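Local structure of fructose-bisphosphate aldolase class I (Thermoproteus tenax, 1W8S) at residues E[82-94]-E[112-126]. The protein is a class I aldolase of the DeoC/LacD family, built on a TIM-barrel fold and assembled from several copies of the same chain. The protein carries 2 engineered substitutions. Sequence-based numbering, arbitrary orientation.
Sequences KTTLYNGEPVSVA and TIYPGSGFEWKMFEE
Within this TIM barrel the loop that leads from strand 108-113 into helix 120-137 is fastened by Ser117, Gly118 and Phe119 to Glu89, Pro90 and Val91. Ser117 OG donates to Pro90 O at 2.6 Å, tilted a little from the carbonyl plane, and also accepts from Phe119 N, forming an ST turn just before the helix. The one hydroxyl serves both the crossing bond and the turn because Ser117 chi1 of 175° swings OG opposite the backbone N. Glu89 folds back so that OE1 comes within 2.7 Å of Gly118 N; this bond is almost straight (170°) and uses the anti side of the carboxylate.

The Phe119 ring presents its edge to Glu89 O, with CD1 3.4 Å away, while the same oxygen takes the hydroxyl hydrogen of Tyr86. Val91 CG2 packs against Phe119 CB at 3.7 Å. Next along, Met123 reaches across with its thioether: CE touches Pro90 O, and SD receives a weak bond from Ser92 N. Pro90 CB lies against CD2 of the Tyr114 ring, whose OH shares a water with Ser92 OG.

At the far end Glu126 sets OE1 2.8 Å from Ala94 N, the donor coming in from above the carboxylate plane; OE1 is also bonded to Tyr111 OH, and a water links OE2 to Ala94 O.

The side chain of Thr112, bonded to Glu144 of strand 141-145, lies about 6 Å from the bound 1,6-di-O-phosphono-beta-D-fructofuranose. Strand 75-81 pairs with both 93-94 and 108-113, and its Asn80 ND2 joins Ser92 O to Thr112 O. On helix 120-137, Lys122 NZ forms a salt bridge with Glu125 of a second subunit.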
ATOM      1  N   LYS E  82       9.642   0.051 -16.684  1.00 12.69           N
ATOM      2  CA  LYS E  82       9.450   1.468 -16.412  1.00 11.67           C
ATOM      3  C   LYS E  82       9.934   2.255 -17.626  1.00 11.91           C
ATOM      4  O   LYS E  82      10.564   1.697 -18.505  1.00 12.50           O
ATOM      5  CB  LYS E  82      10.215   1.915 -15.164  1.00 13.02           C
ATOM      6  CG  LYS E  82      11.759   1.860 -15.274  1.00 11.99           C
ATOM      7  CD  LYS E  82      12.468   2.706 -14.222  1.00 14.20           C
ATOM      8  CE  LYS E  82      12.616   4.153 -14.604  1.00 18.89           C
ATOM      9  NZ  LYS E  82      13.615   4.414 -15.728  1.00 17.29           N
ATOM     10  N   THR E  83       9.680   3.561 -17.628  1.00 11.76           N
ATOM     11  CA  THR E  83      10.078   4.444 -18.717  1.00 11.10           C
ATOM     12  C   THR E  83      11.150   5.388 -18.267  1.00 11.34           C
ATOM     13  O   THR E  83      11.326   5.632 -17.065  1.00 11.56           O
ATOM     14  CB  THR E  83       8.875   5.287 -19.220  1.00 10.89           C
ATOM     15  OG1 THR E  83       8.532   6.263 -18.240  1.00 10.19           O
ATOM     16  CG2 THR E  83       7.641   4.442 -19.373  1.00 10.72           C
ATOM     17  N   THR E  84      11.864   5.950 -19.232  1.00 12.19           N
ATOM     18  CA  THR E  84      12.812   7.029 -18.934  1.00 12.45           C
ATOM     19  C   THR E  84      12.131   8.349 -18.718  1.00 11.64           C
ATOM     20  O   THR E  84      12.782   9.302 -18.310  1.00 12.55           O
ATOM     21  CB  THR E  84      13.847   7.218 -20.055  1.00 14.01           C
ATOM     22  OG1 THR E  84      13.143   7.347 -21.285  1.00 14.46           O
ATOM     23  CG2 THR E  84      14.698   6.036 -20.210  1.00 15.98           C
ATOM     24  N   LEU E  85      10.832   8.465 -19.059  1.00 11.03           N
ATOM     25  CA  LEU E  85      10.091   9.691 -18.782  1.00 10.86           C
ATOM     26  C   LEU E  85       9.916   9.928 -17.285  1.00 10.65           C
ATOM     27  O   LEU E  85       9.750  11.067 -16.851  1.00 10.28           O
ATOM     28  CB  LEU E  85       8.711   9.635 -19.463  1.00 11.07           C
ATOM     29  CG  LEU E  85       8.751   9.532 -20.987  1.00 12.22           C
ATOM     30  CD1 LEU E  85       7.352   9.271 -21.564  1.00 14.07           C
ATOM     31  CD2 LEU E  85       9.317  10.776 -21.598  1.00 12.25           C
ATOM     32  N   TYR E  86       9.944   8.837 -16.523  1.00 11.52           N
ATOM     33  CA  TYR E  86       9.763   8.865 -15.088  1.00 11.78           C
ATOM     34  C   TYR E  86      10.949   9.572 -14.416  1.00 13.58           C
ATOM     35  O   TYR E  86      12.099   9.332 -14.778  1.00 13.87           O
ATOM     36  CB  TYR E  86       9.609   7.420 -14.605  1.00 11.61           C
ATOM     37  CG  TYR E  86       9.591   7.200 -13.130  1.00 12.40           C
ATOM     38  CD1 TYR E  86       8.458   7.481 -12.386  1.00 13.79           C
ATOM     39  CD2 TYR E  86      10.724   6.723 -12.458  1.00 15.95           C
ATOM     40  CE1 TYR E  86       8.423   7.301 -11.016  1.00 12.62           C
ATOM     41  CE2 TYR E  86      10.701   6.530 -11.071  1.00 13.19           C
ATOM     42  CZ  TYR E  86       9.543   6.800 -10.361  1.00 16.49           C
ATOM     43  OH  TYR E  86       9.520   6.622  -8.995  1.00 14.47           O
ATOM     44  N   ASN E  87      10.647  10.440 -13.458  1.00 13.84           N
ATOM     45  CA  ASN E  87      11.625  11.191 -12.704  1.00 15.41           C
ATOM     46  C   ASN E  87      11.786  10.779 -11.239  1.00 17.07           C
ATOM     47  O   ASN E  87      12.624  11.347 -10.544  1.00 18.97           O
ATOM     48  CB  ASN E  87      11.225  12.665 -12.702  1.00 15.73           C
ATOM     49  CG  ASN E  87      11.835  13.421 -13.824  1.00 16.67           C
ATOM     50  OD1 ASN E  87      12.793  12.952 -14.450  1.00 17.73           O
ATOM     51  ND2 ASN E  87      11.287  14.599 -14.099  1.00 15.06           N
ATOM     52  N   GLY E  88      10.975   9.881 -10.719  1.00 17.32           N
ATOM     53  CA  GLY E  88      11.133   9.525  -9.301  1.00 18.41           C
ATOM     54  C   GLY E  88      12.333   8.653  -8.913  1.00 18.79           C
ATOM     55  O   GLY E  88      13.265   8.385  -9.697  1.00 17.77           O
ATOM     56  N   GLU E  89      12.301   8.188  -7.665  1.00 18.47           N
ATOM     57  CA  GLU E  89      13.278   7.190  -7.225  1.00 18.71           C
ATOM     58  C   GLU E  89      12.977   5.962  -8.089  1.00 16.11           C
ATOM     59  O   GLU E  89      11.807   5.611  -8.290  1.00 15.13           O
ATOM     60  CB  GLU E  89      13.204   6.938  -5.697  1.00 19.42           C
ATOM     61  CG  GLU E  89      14.179   7.807  -4.822  1.00 23.48           C
ATOM     62  CD  GLU E  89      15.686   7.675  -5.120  1.00 27.97           C
ATOM     63  OE1 GLU E  89      16.253   6.602  -4.974  1.00 28.58           O
ATOM     64  OE2 GLU E  89      16.389   8.680  -5.458  1.00 33.64           O
ATOM     65  N   PRO E  90      14.009   5.344  -8.670  1.00 15.56           N
ATOM     66  CA  PRO E  90      13.808   4.297  -9.677  1.00 15.05           C
ATOM     67  C   PRO E  90      12.979   3.153  -9.173  1.00 14.48           C
ATOM     68  O   PRO E  90      13.277   2.604  -8.134  1.00 12.90           O
ATOM     69  CB  PRO E  90      15.230   3.807  -9.985  1.00 15.33           C
ATOM     70  CG  PRO E  90      16.095   4.925  -9.601  1.00 16.38           C
ATOM     71  CD  PRO E  90      15.439   5.617  -8.484  1.00 16.90           C
ATOM     72  N   VAL E  91      11.966   2.789  -9.939  1.00 13.24           N
ATOM     73  CA  VAL E  91      11.091   1.704  -9.558  1.00 13.25           C
ATOM     74  C   VAL E  91      10.494   1.100 -10.813  1.00 12.64           C
ATOM     75  O   VAL E  91      10.160   1.805 -11.753  1.00 12.33           O
ATOM     76  CB  VAL E  91      10.018   2.200  -8.574  1.00 14.09           C
ATOM     77  CG1 VAL E  91       9.033   3.090  -9.261  1.00 14.51           C
ATOM     78  CG2 VAL E  91       9.321   1.028  -7.883  1.00 16.94           C
ATOM     79  N   SER E  92      10.399  -0.214 -10.833  1.00 11.84           N
ATOM     80  CA  SER E  92       9.859  -0.949 -11.984  1.00 11.76           C
ATOM     81  C   SER E  92       8.978  -2.080 -11.418  1.00 12.78           C
ATOM     82  O   SER E  92       9.497  -2.946 -10.718  1.00 13.23           O
ATOM     83  CB  SER E  92      10.996  -1.528 -12.802  1.00 11.26           C
ATOM     84  OG  SER E  92      10.524  -2.135 -14.017  1.00 12.98           O
ATOM     85  N   VAL E  93       7.664  -2.016 -11.649  1.00 12.41           N
ATOM     86  CA  VAL E  93       6.748  -3.017 -11.098  1.00 12.82           C
ATOM     87  C   VAL E  93       6.266  -3.993 -12.170  1.00 13.09           C
ATOM     88  O   VAL E  93       6.257  -3.689 -13.357  1.00 12.94           O
ATOM     89  CB  VAL E  93       5.523  -2.382 -10.419  1.00 12.98           C
ATOM     90  CG1 VAL E  93       5.922  -1.482  -9.303  1.00 14.29           C
ATOM     91  CG2 VAL E  93       4.695  -1.648 -11.400  1.00 15.05           C
ATOM     92  N   ALA E  94       5.847  -5.168 -11.723  1.00 13.02           N
ATOM     93  CA  ALA E  94       5.402  -6.201 -12.627  1.00 12.51           C
ATOM     94  C   ALA E  94       4.155  -5.779 -13.347  1.00 12.22           C
ATOM     95  O   ALA E  94       3.227  -5.239 -12.742  1.00 12.60           O
ATOM     96  CB  ALA E  94       5.138  -7.507 -11.854  1.00 12.25           C
ATOM     97  N   THR E 112      13.719  -6.769 -13.233  1.00 13.16           N
ATOM     98  CA  THR E 112      14.699  -5.730 -12.886  1.00 13.97           C
ATOM     99  C   THR E 112      14.593  -5.265 -11.455  1.00 13.95           C
ATOM    100  O   THR E 112      13.483  -5.013 -10.940  1.00 14.14           O
ATOM    101  CB  THR E 112      14.553  -4.542 -13.847  1.00 14.61           C
ATOM    102  OG1 THR E 112      14.873  -4.984 -15.167  1.00 13.22           O
ATOM    103  CG2 THR E 112      15.598  -3.484 -13.554  1.00 15.08           C
ATOM    104  N   ILE E 113      15.750  -5.155 -10.789  1.00 13.72           N
ATOM    105  CA  ILE E 113      15.801  -4.517  -9.489  1.00 12.67           C
ATOM    106  C   ILE E 113      16.789  -3.361  -9.550  1.00 11.97           C
ATOM    107  O   ILE E 113      17.753  -3.411 -10.325  1.00 12.16           O
ATOM    108  CB  ILE E 113      16.163  -5.486  -8.367  1.00 12.45           C
ATOM    109  CG1 ILE E 113      17.541  -6.153  -8.618  1.00 11.20           C
ATOM    110  CG2 ILE E 113      15.082  -6.532  -8.182  1.00 14.16           C
ATOM    111  CD1 ILE E 113      18.066  -6.943  -7.450  1.00 14.51           C
ATOM    112  N   TYR E 114      16.515  -2.322  -8.753  1.00 11.62           N
ATOM    113  CA  TYR E 114      17.398  -1.151  -8.617  1.00 11.21           C
ATOM    114  C   TYR E 114      17.827  -0.988  -7.149  1.00 11.72           C
ATOM    115  O   TYR E 114      17.299  -0.146  -6.413  1.00 11.77           O
ATOM    116  CB  TYR E 114      16.727   0.139  -9.089  1.00 11.94           C
ATOM    117  CG  TYR E 114      16.190   0.086 -10.493  1.00 12.86           C
ATOM    118  CD1 TYR E 114      17.015  -0.109 -11.568  1.00 12.34           C
ATOM    119  CD2 TYR E 114      14.818   0.245 -10.744  1.00 15.31           C
ATOM    120  CE1 TYR E 114      16.494  -0.158 -12.877  1.00 13.18           C
ATOM    121  CE2 TYR E 114      14.301   0.182 -12.051  1.00 14.45           C
ATOM    122  CZ  TYR E 114      15.142  -0.014 -13.094  1.00 14.83           C
ATOM    123  OH  TYR E 114      14.635  -0.044 -14.371  1.00 16.58           O
ATOM    124  N   PRO E 115      18.775  -1.801  -6.719  1.00 11.78           N
ATOM    125  CA  PRO E 115      19.353  -1.645  -5.383  1.00 12.06           C
ATOM    126  C   PRO E 115      19.815  -0.232  -5.145  1.00 11.98           C
ATOM    127  O   PRO E 115      20.350   0.423  -6.054  1.00 12.79           O
ATOM    128  CB  PRO E 115      20.512  -2.629  -5.386  1.00 12.79           C
ATOM    129  CG  PRO E 115      20.149  -3.642  -6.372  1.00 12.62           C
ATOM    130  CD  PRO E 115      19.358  -2.927  -7.429  1.00 12.54           C
ATOM    131  N   GLY E 116      19.570   0.252  -3.944  1.00 12.36           N
ATOM    132  CA  GLY E 116      19.865   1.628  -3.566  1.00 12.04           C
ATOM    133  C   GLY E 116      18.684   2.579  -3.718  1.00 11.94           C
ATOM    134  O   GLY E 116      18.616   3.595  -3.035  1.00 11.67           O
ATOM    135  N   SER E 117      17.753   2.268  -4.617  1.00 12.82           N
ATOM    136  CA  SER E 117      16.625   3.157  -4.857  1.00 11.67           C
ATOM    137  C   SER E 117      15.841   3.382  -3.564  1.00 12.15           C
ATOM    138  O   SER E 117      15.761   2.490  -2.717  1.00 12.24           O
ATOM    139  CB  SER E 117      15.691   2.595  -5.920  1.00 11.96           C
ATOM    140  OG  SER E 117      14.561   3.414  -6.045  1.00 11.35           O
ATOM    141  N   GLY E 118      15.270   4.572  -3.410  1.00 12.43           N
ATOM    142  CA  GLY E 118      14.279   4.839  -2.370  1.00 12.78           C
ATOM    143  C   GLY E 118      13.161   3.802  -2.381  1.00 13.46           C
ATOM    144  O   GLY E 118      12.503   3.559  -1.350  1.00 15.53           O
ATOM    145  N   PHE E 119      12.921   3.197  -3.539  1.00 12.21           N
ATOM    146  CA  PHE E 119      11.906   2.147  -3.681  1.00 13.44           C
ATOM    147  C   PHE E 119      12.501   0.742  -3.723  1.00 11.84           C
ATOM    148  O   PHE E 119      11.834  -0.197  -4.194  1.00 12.00           O
ATOM    149  CB  PHE E 119      11.132   2.369  -4.968  1.00 14.56           C
ATOM    150  CG  PHE E 119       9.999   3.358  -4.852  1.00 17.66           C
ATOM    151  CD1 PHE E 119       9.966   4.482  -5.671  1.00 22.99           C
ATOM    152  CD2 PHE E 119       8.915   3.125  -3.982  1.00 23.09           C
ATOM    153  CE1 PHE E 119       8.883   5.384  -5.620  1.00 24.57           C
ATOM    154  CE2 PHE E 119       7.822   4.011  -3.924  1.00 26.72           C
ATOM    155  CZ  PHE E 119       7.802   5.147  -4.750  1.00 26.65           C
ATOM    156  N   GLU E 120      13.738   0.578  -3.247  1.00 11.41           N
ATOM    157  CA  GLU E 120      14.411  -0.712  -3.197  1.00 12.78           C
ATOM    158  C   GLU E 120      13.442  -1.774  -2.653  1.00 11.99           C
ATOM    159  O   GLU E 120      13.265  -2.834  -3.270  1.00 14.15           O
ATOM    160  CB  GLU E 120      15.647  -0.614  -2.264  1.00 14.17           C
ATOM    161  CG  GLU E 120      16.289  -1.887  -1.887  1.00 17.30           C
ATOM    162  CD  GLU E 120      17.609  -1.637  -1.137  1.00 15.92           C
ATOM    163  OE1 GLU E 120      18.599  -1.252  -1.800  1.00 11.20           O
ATOM    164  OE2 GLU E 120      17.603  -1.798   0.110  1.00 14.25           O
ATOM    165  N   TRP E 121      12.833  -1.439  -1.535  1.00 12.68           N
ATOM    166  CA  TRP E 121      11.885  -2.280  -0.773  1.00 13.04           C
ATOM    167  C   TRP E 121      10.696  -2.757  -1.613  1.00 14.01           C
ATOM    168  O   TRP E 121      10.242  -3.916  -1.474  1.00 12.99           O
ATOM    169  CB  TRP E 121      11.427  -1.547   0.476  1.00 12.97           C
ATOM    170  CG  TRP E 121      10.635  -0.274   0.255  1.00 15.70           C
ATOM    171  CD1 TRP E 121      11.114   1.010   0.227  1.00 18.40           C
ATOM    172  CD2 TRP E 121       9.227  -0.164  -0.000  1.00 18.14           C
ATOM    173  NE1 TRP E 121      10.093   1.900   0.002  1.00 17.43           N
ATOM    174  CE2 TRP E 121       8.929   1.214  -0.164  1.00 19.39           C
ATOM    175  CE3 TRP E 121       8.184  -1.083  -0.091  1.00 19.02           C
ATOM    176  CZ2 TRP E 121       7.641   1.680  -0.425  1.00 22.11           C
ATOM    177  CZ3 TRP E 121       6.905  -0.617  -0.349  1.00 22.08           C
ATOM    178  CH2 TRP E 121       6.648   0.747  -0.520  1.00 22.61           C
ATOM    179  N   LYS E 122      10.199  -1.890  -2.491  1.00 13.61           N
ATOM    180  CA  LYS E 122       9.042  -2.241  -3.312  1.00 13.82           C
ATOM    181  C   LYS E 122       9.363  -3.363  -4.308  1.00 13.80           C
ATOM    182  O   LYS E 122       8.587  -4.309  -4.461  1.00 13.13           O
ATOM    183  CB  LYS E 122       8.453  -0.987  -3.997  1.00 15.69           C
ATOM    184  CG  LYS E 122       7.181  -1.259  -4.884  1.00 18.71           C
ATOM    185  CD  LYS E 122       6.414   0.056  -5.253  1.00 25.74           C
ATOM    186  CE  LYS E 122       4.938   0.009  -4.736  1.00 30.58           C
ATOM    187  NZ  LYS E 122       4.191  -1.158  -5.332  1.00 33.97           N
ATOM    188  N   MET E 123      10.547  -3.292  -4.937  1.00 12.57           N
ATOM    189  CA  MET E 123      10.990  -4.303  -5.859  1.00 13.10           C
ATOM    190  C   MET E 123      11.406  -5.591  -5.148  1.00 12.62           C
ATOM    191  O   MET E 123      11.052  -6.641  -5.610  1.00 13.08           O
ATOM    192  CB  MET E 123      12.079  -3.774  -6.797  1.00 12.88           C
ATOM    193  CG  MET E 123      11.533  -2.714  -7.756  1.00 13.25           C
ATOM    194  SD  MET E 123      12.848  -1.727  -8.508  1.00 18.99           S
ATOM    195  CE  MET E 123      13.327  -0.670  -7.163  1.00 13.54           C
ATOM    196  N   PHE E 124      12.075  -5.511  -3.990  1.00 12.76           N
ATOM    197  CA  PHE E 124      12.407  -6.723  -3.238  1.00 11.95           C
ATOM    198  C   PHE E 124      11.117  -7.439  -2.784  1.00 12.23           C
ATOM    199  O   PHE E 124      10.999  -8.659  -2.888  1.00 12.32           O
ATOM    200  CB  PHE E 124      13.272  -6.397  -2.021  1.00 12.84           C
ATOM    201  CG  PHE E 124      14.687  -5.930  -2.353  1.00 13.58           C
ATOM    202  CD1 PHE E 124      15.163  -5.835  -3.661  1.00 15.34           C
ATOM    203  CD2 PHE E 124      15.549  -5.614  -1.322  1.00 15.96           C
ATOM    204  CE1 PHE E 124      16.465  -5.396  -3.916  1.00 15.37           C
ATOM    205  CE2 PHE E 124      16.845  -5.212  -1.573  1.00 17.54           C
ATOM    206  CZ  PHE E 124      17.298  -5.090  -2.876  1.00 16.68           C
ATOM    207  N   GLU E 125      10.129  -6.688  -2.315  1.00 12.57           N
ATOM    208  CA  GLU E 125       8.845  -7.267  -1.944  1.00 14.27           C
ATOM    209  C   GLU E 125       8.143  -8.034  -3.093  1.00 14.01           C
ATOM    210  O   GLU E 125       7.674  -9.188  -2.934  1.00 12.39           O
ATOM    211  CB  GLU E 125       7.952  -6.162  -1.372  1.00 16.01           C
ATOM    212  CG  GLU E 125       6.541  -6.581  -1.072  1.00 20.58           C
ATOM    213  CD  GLU E 125       5.714  -5.481  -0.408  1.00 29.07           C
ATOM    214  OE1 GLU E 125       6.273  -4.417  -0.005  1.00 30.23           O
ATOM    215  OE2 GLU E 125       4.485  -5.724  -0.291  1.00 34.99           O
ATOM    216  N   GLU E 126       8.062  -7.401  -4.256  1.00 13.59           N
ATOM    217  CA  GLU E 126       7.464  -8.025  -5.421  1.00 14.31           C
ATOM    218  C   GLU E 126       8.281  -9.195  -5.942  1.00 13.86           C
ATOM    219  O   GLU E 126       7.740 -10.284  -6.259  1.00 12.85           O
ATOM    220  CB  GLU E 126       7.261  -7.001  -6.513  1.00 14.53           C
ATOM    221  CG  GLU E 126       6.495  -7.544  -7.692  1.00 17.60           C
ATOM    222  CD  GLU E 126       5.958  -6.403  -8.523  1.00 19.84           C
ATOM    223  OE1 GLU E 126       6.804  -5.711  -9.134  1.00 14.91           O
ATOM    224  OE2 GLU E 126       4.722  -6.181  -8.533  1.00 24.01           O
TER
HETATM  225  O   HOH W   1      12.700  -2.069 -15.390  1.00 20.29           O
HETATM  226  O   HOH W   2       2.905  -5.216 -10.082  1.00 16.34           O